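Local coordinates for protein mitogen (Streptococcus dysgalactiae, PDB 2J4X) that acts as a bacterial superantigen and mitogen, binds a zinc ion, and probably serves as a secreted toxin of the staphylococcal and streptococcal family, at residues A[10-18]-A[141-149]; A[105-115]-A[196-206]. All coordinates share one frame; numbering follows the deposited sequence.

How the contacts relate
Contact 1 docks the N-terminal helix 7-14 and the turn after it, which lead into the OB-fold strands, on helix 137-150 of the beta-grasp domain. Contact 2 is the parallel pairing of strands 104-114 and 199-206 in the sheet under that same helix. Their centres lie about 17 Å apart, yet they touch directly, because helix 137-150 uses another side for the sheet: Leu144 CG comes 3.7 Å from Met111 SD, and Leu148 CD2 lies 3.9 Å from Ile113 CD1. The zinc ion belongs to contact 2 alone, bound by His201 and Asp203 together with His171, on the sheet face that bears Asn112 and Phe114, whereas Met111 and Ile113 are on the helix-facing side.

Contact 1 (A[10-18]-A[141-149]); sequences LKNIYMKDV and DVRLRKSLM
Asp141 approaches Tyr14 at the hydroxyl end, where Tyr188 OH hydrogen-bonds both Asp141 OD2 and Tyr14 OH. One turn of helix away, Arg145 NE gives a nearly straight bond to Asp141 OD1 (3.0 Å, 168°), arriving from above the carboxylate plane. Val142 divides its branches: CG2 meets the edge of the Tyr14 ring, CE1 being 3.9 Å off, while CG1 meets Val18 CG1 tip to tip.

Arg145 lies across the tyrosine. Its CG stands opposite the carbonyl carbon and the chain then runs extended, so that CD lies over the ring centre, 3.4 Å from the Tyr14 centroid, as a CH-pi contact; the guanidinium continues past it toward the hydroxyl, its plane only 22° from that of the ring. NH1 also hydrogen-bonds Thr184 O. Tyr14 is thus a knob in a hole made by Asp141, Val142, Arg145 and Met149, and through it the N-terminal helix, which precedes the OB-fold strands in this toxin family, docks on the long helix of the beta-grasp domain.

Lys146 bends at its last torsion (chi4 -76°) and carries NZ to the backbone of 14-16. There it donates to two carbonyls, Tyr14 O at 3.1 Å and Lys16 O at 2.6 Å. Met149 SD lies 3.8 Å from Tyr14 CB, and the bend at chi3 turns the methyl CE toward the Tyr14 carbonyl.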
loop_
_atom_site.group_PDB
_atom_site.type_symbol
_atom_site.label_atom_id
_atom_site.label_comp_id
_atom_site.label_asym_id
_atom_site.label_seq_id
_atom_site.Cartn_x
_atom_site.Cartn_y
_atom_site.Cartn_z
ATOM N N LEU A 10 8.706 -10.244 5.442
ATOM C CA LEU A 10 8.319 -9.161 4.530
ATOM C C LEU A 10 7.885 -9.717 3.190
ATOM O O LEU A 10 6.898 -9.257 2.606
ATOM C CB LEU A 10 9.478 -8.184 4.325
ATOM C CG LEU A 10 9.731 -7.305 5.543
ATOM C CD1 LEU A 10 11.137 -6.786 5.512
ATOM C CD2 LEU A 10 8.719 -6.184 5.589
ATOM N N LYS A 11 8.622 -10.710 2.701
ATOM C CA LYS A 11 8.278 -11.336 1.432
ATOM C C LYS A 11 6.923 -12.001 1.549
ATOM O O LYS A 11 6.109 -11.928 0.636
ATOM C CB LYS A 11 9.298 -12.407 1.032
ATOM C CG LYS A 11 8.857 -13.169 -0.204
ATOM C CD LYS A 11 9.896 -14.126 -0.701
ATOM C CE LYS A 11 9.426 -14.801 -1.967
ATOM N NZ LYS A 11 10.375 -15.877 -2.369
ATOM N N ASN A 12 6.680 -12.651 2.683
ATOM C CA ASN A 12 5.422 -13.357 2.893
ATOM C C ASN A 12 4.245 -12.413 2.929
ATOM O O ASN A 12 3.178 -12.703 2.393
ATOM C CB ASN A 12 5.469 -14.135 4.195
ATOM C CG ASN A 12 4.283 -15.044 4.345
ATOM O OD1 ASN A 12 4.129 -15.983 3.568
ATOM N ND2 ASN A 12 3.419 -14.762 5.327
ATOM N N ILE A 13 4.458 -11.285 3.579
ATOM C CA ILE A 13 3.442 -10.275 3.712
ATOM C C ILE A 13 3.103 -9.621 2.387
ATOM O O ILE A 13 1.935 -9.614 1.985
ATOM C CB ILE A 13 3.904 -9.182 4.672
ATOM C CG1 ILE A 13 4.056 -9.755 6.073
ATOM C CG2 ILE A 13 2.948 -8.008 4.637
ATOM C CD1 ILE A 13 4.672 -8.788 7.028
ATOM N N TYR A 14 4.108 -9.091 1.687
ATOM C CA TYR A 14 3.847 -8.369 0.450
ATOM C C TYR A 14 3.736 -9.146 -0.835
ATOM O O TYR A 14 3.501 -8.553 -1.875
ATOM C CB TYR A 14 4.860 -7.229 0.293
ATOM C CG TYR A 14 4.703 -6.163 1.360
ATOM C CD1 TYR A 14 3.703 -5.188 1.251
ATOM C CD2 TYR A 14 5.498 -6.174 2.522
ATOM C CE1 TYR A 14 3.486 -4.251 2.269
ATOM C CE2 TYR A 14 5.290 -5.244 3.544
ATOM C CZ TYR A 14 4.282 -4.287 3.414
ATOM O OH TYR A 14 4.038 -3.389 4.420
ATOM N N MET A 15 3.888 -10.459 -0.790
ATOM C CA MET A 15 3.745 -11.218 -2.013
ATOM C C MET A 15 2.259 -11.566 -2.219
ATOM O O MET A 15 1.827 -11.904 -3.328
ATOM C CB MET A 15 4.567 -12.499 -1.954
ATOM C CG MET A 15 4.255 -13.355 -0.754
ATOM S SD MET A 15 4.834 -15.064 -0.906
ATOM C CE MET A 15 3.444 -15.899 -0.027
ATOM N N LYS A 16 1.474 -11.476 -1.154
ATOM C CA LYS A 16 0.054 -11.776 -1.241
ATOM C C LYS A 16 -0.699 -10.871 -2.233
ATOM O O LYS A 16 -0.211 -9.812 -2.631
ATOM C CB LYS A 16 -0.551 -11.679 0.150
ATOM C CG LYS A 16 -0.074 -12.788 1.062
ATOM C CD LYS A 16 -0.515 -12.566 2.503
ATOM C CE LYS A 16 -0.353 -13.839 3.316
ATOM N NZ LYS A 16 0.801 -14.611 2.785
ATOM N N ASP A 17 -1.888 -11.299 -2.649
ATOM C CA ASP A 17 -2.675 -10.524 -3.605
ATOM C C ASP A 17 -3.370 -9.382 -2.909
ATOM O O ASP A 17 -3.362 -9.291 -1.682
ATOM C CB ASP A 17 -3.712 -11.403 -4.297
ATOM C CG ASP A 17 -3.097 -12.665 -4.904
ATOM O OD1 ASP A 17 -1.941 -12.605 -5.380
ATOM O OD2 ASP A 17 -3.773 -13.717 -4.913
ATOM N N VAL A 18 -3.969 -8.504 -3.695
ATOM C CA VAL A 18 -4.662 -7.368 -3.129
ATOM C C VAL A 18 -6.101 -7.371 -3.611
ATOM O O VAL A 18 -6.450 -8.113 -4.537
ATOM C CB VAL A 18 -3.986 -6.033 -3.556
ATOM C CG1 VAL A 18 -2.486 -6.069 -3.213
ATOM C CG2 VAL A 18 -4.210 -5.778 -5.040
ATOM N N ASP A 141 2.402 2.215 -1.053
ATOM C CA ASP A 141 3.413 1.412 -0.372
ATOM C C ASP A 141 3.491 -0.011 -0.901
ATOM O O ASP A 141 4.576 -0.507 -1.200
ATOM C CB ASP A 141 3.143 1.419 1.142
ATOM C CG ASP A 141 4.334 0.911 1.956
ATOM O OD1 ASP A 141 5.486 1.196 1.568
ATOM O OD2 ASP A 141 4.128 0.247 2.989
ATOM N N VAL A 142 2.337 -0.659 -1.014
ATOM C CA VAL A 142 2.252 -2.021 -1.522
ATOM C C VAL A 142 2.676 -2.155 -2.988
ATOM O O VAL A 142 3.377 -3.088 -3.349
ATOM C CB VAL A 142 0.804 -2.581 -1.364
ATOM C CG1 VAL A 142 0.647 -3.885 -2.177
ATOM C CG2 VAL A 142 0.499 -2.795 0.138
ATOM N N ARG A 143 2.233 -1.253 -3.850
ATOM C CA ARG A 143 2.634 -1.328 -5.245
ATOM C C ARG A 143 4.149 -1.019 -5.389
ATOM O O ARG A 143 4.859 -1.630 -6.220
ATOM C CB ARG A 143 1.792 -0.349 -6.078
ATOM C CG ARG A 143 0.304 -0.678 -6.108
ATOM C CD ARG A 143 -0.483 0.350 -6.922
ATOM N NE ARG A 143 -0.070 0.387 -8.325
ATOM C CZ ARG A 143 -0.506 1.278 -9.207
ATOM N NH1 ARG A 143 -1.364 2.204 -8.835
ATOM N NH2 ARG A 143 -0.096 1.248 -10.464
ATOM N N LEU A 144 4.651 -0.088 -4.580
ATOM C CA LEU A 144 6.061 0.268 -4.649
ATOM C C LEU A 144 6.906 -0.906 -4.214
ATOM O O LEU A 144 7.931 -1.199 -4.838
ATOM C CB LEU A 144 6.376 1.495 -3.773
ATOM C CG LEU A 144 7.832 1.989 -3.809
ATOM C CD1 LEU A 144 7.882 3.496 -3.649
ATOM C CD2 LEU A 144 8.638 1.293 -2.733
ATOM N N ARG A 145 6.486 -1.582 -3.148
ATOM C CA ARG A 145 7.245 -2.735 -2.653
ATOM C C ARG A 145 7.205 -3.887 -3.652
ATOM O O ARG A 145 8.234 -4.492 -3.924
ATOM C CB ARG A 145 6.715 -3.203 -1.289
ATOM C CG ARG A 145 7.017 -2.241 -0.166
ATOM C CD ARG A 145 6.368 -2.658 1.130
ATOM N NE ARG A 145 6.405 -1.584 2.112
ATOM C CZ ARG A 145 6.948 -1.676 3.322
ATOM N NH1 ARG A 145 7.517 -2.799 3.728
ATOM N NH2 ARG A 145 6.894 -0.641 4.136
ATOM N N LYS A 146 6.025 -4.177 -4.209
ATOM C CA LYS A 146 5.856 -5.255 -5.188
ATOM C C LYS A 146 6.702 -5.007 -6.445
ATOM O O LYS A 146 7.280 -5.932 -7.008
ATOM C CB LYS A 146 4.378 -5.420 -5.549
ATOM C CG LYS A 146 3.586 -6.220 -4.531
ATOM C CD LYS A 146 2.094 -6.271 -4.908
ATOM C CE LYS A 146 1.245 -7.116 -3.958
ATOM N NZ LYS A 146 1.429 -8.561 -4.184
ATOM N N SER A 147 6.780 -3.758 -6.872
ATOM C CA SER A 147 7.593 -3.402 -8.027
ATOM C C SER A 147 9.089 -3.672 -7.710
ATOM O O SER A 147 9.848 -4.149 -8.557
ATOM C CB SER A 147 7.348 -1.922 -8.366
ATOM O OG SER A 147 8.312 -1.427 -9.278
ATOM N N LEU A 148 9.503 -3.373 -6.480
ATOM C CA LEU A 148 10.879 -3.602 -6.062
ATOM C C LEU A 148 11.138 -5.101 -5.861
ATOM O O LEU A 148 12.250 -5.578 -6.056
ATOM C CB LEU A 148 11.164 -2.840 -4.760
ATOM C CG LEU A 148 11.310 -1.314 -4.802
ATOM C CD1 LEU A 148 11.320 -0.767 -3.397
ATOM C CD2 LEU A 148 12.579 -0.928 -5.536
ATOM N N MET A 149 10.108 -5.837 -5.463
ATOM C CA MET A 149 10.237 -7.266 -5.251
ATOM C C MET A 149 10.494 -8.026 -6.553
ATOM O O MET A 149 11.298 -8.971 -6.582
ATOM C CB MET A 149 8.985 -7.819 -4.564
ATOM C CG MET A 149 8.830 -7.341 -3.135
ATOM S SD MET A 149 7.578 -8.225 -2.232
ATOM C CE MET A 149 6.244 -7.997 -3.275
#

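Contact 2 (A[105-115]-A[196-206]); sequences LDSTIYMNIFG and MSKVSHFDVYL. With ZN (zinc ion), chain B.
Ile109 turns CG1 opposite its carbonyl carbon (chi1 -58°), which leaves CG2 opposite the backbone N and over the centre of the Phe202 ring, 3.6 Å from the centroid. His201 takes the less common first torsion that sets CG between its backbone N and carbonyl carbon (chi1 55°), and with Asp203 it brings NE2 and OD2 onto one zinc ion. His201 NE2 binds the metal at 2.1 Å and Asp203 OD2 at 2.2 Å, with His171 of the adjacent strand as the third protein ligand. The imidazole is steadied from its far side, since His201 ND1 donates in the ring plane to Ser200 OG (3.1 Å, 164°). Against the neighbouring strand 166-172, Ser200 and His201 stand opposite the single residue His171, forming a classic bulge.

From here the two strands run parallel in register, Met111 beside Phe202 through Phe114 beside Tyr205. Five backbone bonds join them, alternating in direction from Phe202 N to Tyr110 O as far as Leu206 N to Phe114 O; the shortest, Val204 N to Asn112 O, measures 2.6 Å. At the bulge a water bridges the strands, accepting from Tyr110 N and donating to Ser200 O.

Asn112 and Phe114 flank Asp203 on the zinc side. Phe114 meets Asp203 OD1 with its ring edge, CE1 being 3.4 Å away, and lies beside Tyr205 with the rings nearly parallel but slid apart.

On the other face, Met111 CG packs on Val204 CG2 and Ile113 CG2 on Leu206 CD1 (3.5 Å).

These are central strands of the mixed beta-grasp sheet: 104-114 also pairs with 126-132, 199-206 with 166-172, and helix 137-150 covers the face of Met111 and Phe202 through Ile140, Leu144 and Leu148.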
loop_
_atom_site.group_PDB
_atom_site.type_symbol
_atom_site.label_atom_id
_atom_site.label_comp_id
_atom_site.label_asym_id
_atom_site.label_seq_id
_atom_site.Cartn_x
_atom_site.Cartn_y
_atom_site.Cartn_z
ATOM N N LEU A 105 -7.951 11.655 -11.808
ATOM C CA LEU A 105 -6.713 12.378 -12.061
ATOM C C LEU A 105 -5.652 11.410 -12.600
ATOM O O LEU A 105 -5.322 10.409 -11.970
ATOM C CB LEU A 105 -6.207 13.028 -10.759
ATOM C CG LEU A 105 -4.962 13.912 -10.837
ATOM C CD1 LEU A 105 -5.355 15.248 -11.442
ATOM C CD2 LEU A 105 -4.345 14.099 -9.460
ATOM N N ASP A 106 -5.113 11.702 -13.772
ATOM C CA ASP A 106 -4.099 10.834 -14.320
ATOM C C ASP A 106 -2.731 11.262 -13.835
ATOM O O ASP A 106 -2.281 12.370 -14.123
ATOM C CB ASP A 106 -4.150 10.862 -15.837
ATOM C CG ASP A 106 -5.402 10.213 -16.376
ATOM O OD1 ASP A 106 -5.759 9.110 -15.882
ATOM O OD2 ASP A 106 -6.026 10.800 -17.298
ATOM N N SER A 107 -2.084 10.385 -13.074
ATOM C CA SER A 107 -0.753 10.667 -12.563
ATOM C C SER A 107 0.167 9.525 -12.904
ATOM O O SER A 107 -0.211 8.353 -12.778
ATOM C CB SER A 107 -0.754 10.812 -11.046
ATOM O OG SER A 107 -1.518 11.916 -10.632
ATOM N N THR A 108 1.368 9.866 -13.359
ATOM C CA THR A 108 2.384 8.864 -13.646
ATOM C C THR A 108 3.532 9.369 -12.804
ATOM O O THR A 108 4.242 10.301 -13.194
ATOM C CB THR A 108 2.796 8.821 -15.133
ATOM O OG1 THR A 108 1.784 8.147 -15.889
ATOM C CG2 THR A 108 4.103 8.079 -15.310
ATOM N N ILE A 109 3.683 8.774 -11.622
ATOM C CA ILE A 109 4.736 9.175 -10.700
ATOM C C ILE A 109 5.974 8.295 -10.827
ATOM O O ILE A 109 5.880 7.067 -10.844
ATOM C CB ILE A 109 4.203 9.169 -9.235
ATOM C CG1 ILE A 109 3.004 10.123 -9.122
ATOM C CG2 ILE A 109 5.280 9.656 -8.269
ATOM C CD1 ILE A 109 3.367 11.568 -9.374
ATOM N N TYR A 110 7.130 8.949 -10.942
ATOM C CA TYR A 110 8.408 8.261 -11.061
ATOM C C TYR A 110 8.975 7.827 -9.714
ATOM O O TYR A 110 8.811 8.491 -8.682
ATOM C CB TYR A 110 9.439 9.116 -11.840
ATOM C CG TYR A 110 9.295 8.932 -13.332
ATOM C CD1 TYR A 110 8.241 9.534 -14.022
ATOM C CD2 TYR A 110 10.081 8.001 -14.016
ATOM C CE1 TYR A 110 7.950 9.195 -15.360
ATOM C CE2 TYR A 110 9.808 7.649 -15.343
ATOM C CZ TYR A 110 8.732 8.244 -16.013
ATOM O OH TYR A 110 8.387 7.855 -17.302
ATOM N N MET A 111 9.626 6.672 -9.761
ATOM C CA MET A 111 10.251 6.052 -8.612
ATOM C C MET A 111 11.757 6.151 -8.892
ATOM O O MET A 111 12.249 5.611 -9.881
ATOM C CB MET A 111 9.779 4.590 -8.545
ATOM C CG MET A 111 9.956 3.854 -7.233
ATOM S SD MET A 111 9.012 2.294 -7.316
ATOM C CE MET A 111 10.281 1.179 -7.799
ATOM N N ASN A 112 12.471 6.888 -8.047
ATOM C CA ASN A 112 13.920 7.049 -8.177
ATOM C C ASN A 112 14.546 6.080 -7.205
ATOM O O ASN A 112 14.288 6.170 -5.998
ATOM C CB ASN A 112 14.357 8.451 -7.774
ATOM C CG ASN A 112 13.744 9.517 -8.634
ATOM O OD1 ASN A 112 13.422 10.608 -8.148
ATOM N ND2 ASN A 112 13.584 9.219 -9.925
ATOM N N ILE A 113 15.365 5.168 -7.722
ATOM C CA ILE A 113 16.019 4.179 -6.886
ATOM C C ILE A 113 17.487 4.539 -6.694
ATOM O O ILE A 113 18.219 4.711 -7.658
ATOM C CB ILE A 113 15.897 2.794 -7.495
ATOM C CG1 ILE A 113 14.444 2.530 -7.870
ATOM C CG2 ILE A 113 16.375 1.766 -6.496
ATOM C CD1 ILE A 113 14.195 1.162 -8.444
ATOM N N PHE A 114 17.898 4.669 -5.434
ATOM C CA PHE A 114 19.263 5.032 -5.079
ATOM C C PHE A 114 19.928 3.926 -4.316
ATOM O O PHE A 114 19.291 3.264 -3.504
ATOM C CB PHE A 114 19.274 6.305 -4.241
ATOM C CG PHE A 114 18.708 7.493 -4.959
ATOM C CD1 PHE A 114 17.495 8.049 -4.570
ATOM C CD2 PHE A 114 19.373 8.041 -6.051
ATOM C CE1 PHE A 114 16.961 9.129 -5.259
ATOM C CE2 PHE A 114 18.842 9.118 -6.743
ATOM C CZ PHE A 114 17.637 9.661 -6.346
ATOM N N GLY A 115 21.216 3.734 -4.588
ATOM C CA GLY A 115 21.984 2.687 -3.937
ATOM C C GLY A 115 23.263 2.380 -4.699
ATOM O O GLY A 115 23.288 2.382 -5.939
ATOM N N MET A 196 -2.561 12.906 -4.589
ATOM C CA MET A 196 -1.580 12.724 -5.639
ATOM C C MET A 196 -1.128 13.995 -6.354
ATOM O O MET A 196 -0.004 14.046 -6.876
ATOM C CB MET A 196 -2.073 11.667 -6.638
ATOM C CG MET A 196 -2.241 10.256 -6.042
ATOM S SD MET A 196 -0.787 9.668 -5.116
ATOM C CE MET A 196 0.423 9.556 -6.387
ATOM N N SER A 197 -1.980 15.022 -6.353
ATOM C CA SER A 197 -1.646 16.287 -7.022
ATOM C C SER A 197 -0.508 17.041 -6.337
ATOM O O SER A 197 0.154 17.859 -6.974
ATOM C CB SER A 197 -2.881 17.205 -7.153
ATOM O OG SER A 197 -3.372 17.641 -5.893
ATOM N N LYS A 198 -0.262 16.757 -5.057
ATOM C CA LYS A 198 0.816 17.424 -4.328
ATOM C C LYS A 198 2.127 16.619 -4.325
ATOM O O LYS A 198 3.150 17.071 -3.806
ATOM C CB LYS A 198 0.363 17.695 -2.903
ATOM C CG LYS A 198 -0.891 18.523 -2.834
ATOM C CD LYS A 198 -1.364 18.595 -1.412
ATOM C CE LYS A 198 -2.803 19.069 -1.322
ATOM N NZ LYS A 198 -3.380 18.827 0.046
ATOM N N VAL A 199 2.085 15.433 -4.931
ATOM C CA VAL A 199 3.232 14.534 -5.011
ATOM C C VAL A 199 4.076 14.801 -6.247
ATOM O O VAL A 199 3.565 14.865 -7.367
ATOM C CB VAL A 199 2.775 13.029 -5.046
ATOM C CG1 VAL A 199 3.948 12.130 -5.396
ATOM C CG2 VAL A 199 2.199 12.615 -3.687
ATOM N N SER A 200 5.378 14.958 -6.050
ATOM C CA SER A 200 6.240 15.165 -7.188
ATOM C C SER A 200 6.745 13.800 -7.658
ATOM O O SER A 200 6.500 13.408 -8.801
ATOM C CB SER A 200 7.410 16.061 -6.824
ATOM O OG SER A 200 8.257 16.208 -7.955
ATOM N N HIS A 201 7.425 13.065 -6.782
ATOM C CA HIS A 201 7.947 11.750 -7.154
ATOM C C HIS A 201 8.167 10.878 -5.938
ATOM O O HIS A 201 7.917 11.312 -4.815
ATOM C CB HIS A 201 9.278 11.891 -7.882
ATOM C CG HIS A 201 10.300 12.675 -7.119
ATOM N ND1 HIS A 201 10.284 14.053 -7.052
ATOM C CD2 HIS A 201 11.362 12.277 -6.382
ATOM C CE1 HIS A 201 11.294 14.471 -6.310
ATOM N NE2 HIS A 201 11.965 13.413 -5.892
ATOM N N PHE A 202 8.630 9.647 -6.170
ATOM C CA PHE A 202 8.922 8.709 -5.081
ATOM C C PHE A 202 10.425 8.455 -5.066
ATOM O O PHE A 202 11.027 8.300 -6.128
ATOM C CB PHE A 202 8.197 7.368 -5.283
ATOM C CG PHE A 202 6.700 7.478 -5.287
ATOM C CD1 PHE A 202 5.941 6.674 -6.137
ATOM C CD2 PHE A 202 6.049 8.398 -4.463
ATOM C CE1 PHE A 202 4.548 6.788 -6.175
ATOM C CE2 PHE A 202 4.663 8.522 -4.490
ATOM C CZ PHE A 202 3.909 7.714 -5.351
ATOM N N ASP A 203 11.022 8.425 -3.871
ATOM C CA ASP A 203 12.458 8.170 -3.714
ATOM C C ASP A 203 12.711 6.902 -2.922
ATOM O O ASP A 203 12.192 6.737 -1.820
ATOM C CB ASP A 203 13.149 9.326 -2.998
ATOM C CG ASP A 203 13.289 10.559 -3.867
ATOM O OD1 ASP A 203 13.782 10.447 -5.022
ATOM O OD2 ASP A 203 12.909 11.645 -3.377
ATOM N N VAL A 204 13.519 6.011 -3.481
ATOM C CA VAL A 204 13.834 4.752 -2.820
ATOM C C VAL A 204 15.297 4.780 -2.383
ATOM O O VAL A 204 16.168 5.020 -3.205
ATOM C CB VAL A 204 13.602 3.582 -3.774
ATOM C CG1 VAL A 204 13.843 2.279 -3.061
ATOM C CG2 VAL A 204 12.192 3.650 -4.337
ATOM N N TYR A 205 15.567 4.556 -1.094
ATOM C CA TYR A 205 16.941 4.579 -0.566
ATOM C C TYR A 205 17.428 3.233 -0.103
ATOM O O TYR A 205 17.289 2.892 1.072
ATOM C CB TYR A 205 17.057 5.562 0.594
ATOM C CG TYR A 205 16.744 6.960 0.164
ATOM C CD1 TYR A 205 15.448 7.482 0.277
ATOM C CD2 TYR A 205 17.723 7.743 -0.434
ATOM C CE1 TYR A 205 15.145 8.755 -0.198
ATOM C CE2 TYR A 205 17.433 9.008 -0.915
ATOM C CZ TYR A 205 16.152 9.507 -0.795
ATOM O OH TYR A 205 15.908 10.766 -1.275
ATOM N N LEU A 206 18.025 2.489 -1.029
ATOM C CA LEU A 206 18.529 1.154 -0.746
ATOM C C LEU A 206 19.802 1.120 0.104
ATOM O O LEU A 206 20.736 1.891 -0.111
ATOM C CB LEU A 206 18.734 0.392 -2.058
ATOM C CG LEU A 206 17.485 0.360 -2.944
ATOM C CD1 LEU A 206 17.744 -0.510 -4.160
ATOM C CD2 LEU A 206 16.290 -0.153 -2.149
HETATM ZN ZN ZN B . 13.277 13.614 -4.256
HETATM O O HOH W 1 7.244 12.119 -11.153
#